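Long-range contact in Endonuclease/exonuclease/phosphatase (Beutenbergia cavernae DSM 12333, PDB 4RUW), which belongs to the endonuclease/exonuclease/phosphatase family, with a DNase I-like domain that carries a zinc ion joined to an immunoglobulin-like domain: residues R338-G343 with A417-C422. Numbering follows the deposited sequence. Where two conformers were deposited one is given.
Sequences RTVLAG and ARLEAC
Val340 meets Leu419 and Ala421 between the two sheets of the immunoglobulin-like domain, and apolar contact carries most of the interface. The two methyls of Val340 divide the work. CG1, anti to the backbone N (chi1 -179°), lies 3.8 Å from Ala421 CB, while CG2, beside the backbone N, lies 3.8 Å from Leu419 CD2. The side chains of Val340 and Leu419 run alongside each other in opposite senses, and Val340 CG2 also lies near Leu419 CG. Ala421 CB also packs on main chain, 3.7 Å from Val340 O, and more loosely on Ala342 CB at 4.4 Å. Ala342 CB in turn comes within 4.3 Å of Cys422 O.

The polar link is indirect. One water accepts from Gly343 N at 2.9 Å and donates to Ala421 O, also at 2.9 Å, bridging the two backbones at Gly343 and Ala421.

The strands belong to different four-stranded sheets, and no direct hydrogen bond joins the segments. Val340 instead pairs its backbone with Ala351 of strand 349-356, the antiparallel neighbour of 334-342 in its own sheet. The short strand axes run 22° apart in the same general direction and approach to 6.0 Å, a short distance consistent with the small Ala342 and Ala421 where the chains meet. Around the apolar centre, Leu353 of strand 349-356 also touches Leu419, and Val379 of strand 378-384 touches Ala342. At the partly exposed margin Arg338 forms a salt bridge with Glu436 of strand 430-437, which belongs to the same sheet as 418-424, adding an ionic tie between the two sheets.

Here the two sheets meet through van der Waals contact of methyl groups, with the water bridge as the polar link between the segments.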
loop_
_atom_site.group_PDB
_atom_site.type_symbol
_atom_site.label_atom_id
_atom_site.label_comp_id
_atom_site.label_asym_id
_atom_site.label_seq_id
_atom_site.Cartn_x
_atom_site.Cartn_y
_atom_site.Cartn_z
ATOM N N ARG A 338 1.530 6.660 -17.565
ATOM C CA ARG A 338 2.823 6.074 -17.874
ATOM C C ARG A 338 3.801 6.259 -16.726
ATOM O O ARG A 338 3.853 7.316 -16.092
ATOM C CB ARG A 338 3.404 6.678 -19.157
ATOM C CG ARG A 338 4.723 6.034 -19.589
ATOM C CD ARG A 338 5.057 6.347 -21.038
ATOM N NE ARG A 338 4.066 5.781 -21.944
ATOM C CZ ARG A 338 4.158 4.575 -22.495
ATOM N NH1 ARG A 338 3.204 4.142 -23.300
ATOM N NH2 ARG A 338 5.206 3.803 -22.238
ATOM N N THR A 339 4.575 5.215 -16.465
ATOM C CA THR A 339 5.664 5.254 -15.502
ATOM C C THR A 339 6.986 5.113 -16.231
ATOM O O THR A 339 7.137 4.252 -17.100
ATOM C CB THR A 339 5.551 4.096 -14.512
ATOM O OG1 THR A 339 4.334 4.232 -13.779
ATOM C CG2 THR A 339 6.728 4.083 -13.540
ATOM N N VAL A 340 7.934 5.980 -15.897
ATOM C CA VAL A 340 9.305 5.804 -16.346
ATOM C C VAL A 340 10.173 5.696 -15.093
ATOM O O VAL A 340 10.177 6.591 -14.248
ATOM C CB VAL A 340 9.777 6.956 -17.260
ATOM C CG1 VAL A 340 11.202 6.704 -17.718
ATOM C CG2 VAL A 340 8.841 7.092 -18.461
ATOM N N LEU A 341 10.862 4.570 -14.948
ATOM C CA LEU A 341 11.722 4.347 -13.793
ATOM C C LEU A 341 13.004 5.149 -13.929
ATOM O O LEU A 341 13.434 5.457 -15.042
ATOM C CB LEU A 341 12.051 2.865 -13.643
ATOM C CG LEU A 341 10.859 1.929 -13.436
ATOM C CD1 LEU A 341 11.339 0.495 -13.391
ATOM C CD2 LEU A 341 10.128 2.284 -12.154
ATOM N N ALA A 342 13.607 5.472 -12.790
ATOM C CA ALA A 342 14.819 6.281 -12.755
ATOM C C ALA A 342 16.016 5.481 -12.268
ATOM O O ALA A 342 15.876 4.571 -11.445
ATOM C CB ALA A 342 14.606 7.496 -11.858
ATOM N N GLY A 343 17.197 5.837 -12.764
ATOM C CA GLY A 343 18.428 5.166 -12.383
ATOM C C GLY A 343 18.850 4.140 -13.413
ATOM O O GLY A 343 18.043 3.690 -14.221
ATOM N N ALA A 417 5.137 13.597 -28.092
ATOM C CA ALA A 417 5.653 13.910 -26.764
ATOM C C ALA A 417 6.366 12.713 -26.141
ATOM O O ALA A 417 6.097 11.560 -26.483
ATOM C CB ALA A 417 4.531 14.392 -25.854
ATOM N N ARG A 418 7.286 12.989 -25.227
ATOM C CA ARG A 418 7.972 11.922 -24.520
ATOM C C ARG A 418 8.231 12.327 -23.078
ATOM O O ARG A 418 8.268 13.516 -22.748
ATOM C CB ARG A 418 9.278 11.556 -25.222
ATOM C CG ARG A 418 10.235 12.718 -25.354
ATOM C CD ARG A 418 10.956 12.669 -26.681
ATOM N NE ARG A 418 10.029 12.713 -27.808
ATOM C CZ ARG A 418 10.235 12.079 -28.958
ATOM N NH1 ARG A 418 11.328 11.346 -29.125
ATOM N NH2 ARG A 418 9.348 12.170 -29.938
ATOM N N LEU A 419 8.403 11.324 -22.226
ATOM C CA LEU A 419 8.680 11.545 -20.821
ATOM C C LEU A 419 10.060 10.986 -20.512
ATOM O O LEU A 419 10.363 9.840 -20.859
ATOM C CB LEU A 419 7.626 10.849 -19.959
ATOM C CG LEU A 419 7.814 10.951 -18.444
ATOM C CD1 LEU A 419 7.771 12.405 -18.006
ATOM C CD2 LEU A 419 6.765 10.140 -17.693
ATOM N N GLU A 420 10.891 11.813 -19.888
ATOM C CA GLU A 420 12.235 11.438 -19.478
ATOM C C GLU A 420 12.302 11.406 -17.956
ATOM O O GLU A 420 11.739 12.273 -17.290
ATOM C CB GLU A 420 13.259 12.442 -20.036
ATOM C CG GLU A 420 14.712 12.142 -19.662
ATOM C CD GLU A 420 15.711 13.075 -20.333
ATOM O OE1 GLU A 420 15.289 14.077 -20.948
ATOM O OE2 GLU A 420 16.925 12.804 -20.244
ATOM N N ALA A 421 12.969 10.395 -17.407
ATOM C CA ALA A 421 13.268 10.365 -15.982
ATOM C C ALA A 421 14.764 10.162 -15.820
ATOM O O ALA A 421 15.344 9.245 -16.407
ATOM C CB ALA A 421 12.507 9.249 -15.287
ATOM N N CYS A 422 15.381 11.018 -15.010
ATOM C CA CYS A 422 16.820 10.985 -14.799
ATOM C C CYS A 422 17.182 10.880 -13.328
ATOM O O CYS A 422 16.435 11.319 -12.455
ATOM C CB CYS A 422 17.468 12.258 -15.336
ATOM S SG CYS A 422 17.328 12.494 -17.097
HETATM O O HOH W 1 17.087 7.186 -15.289
#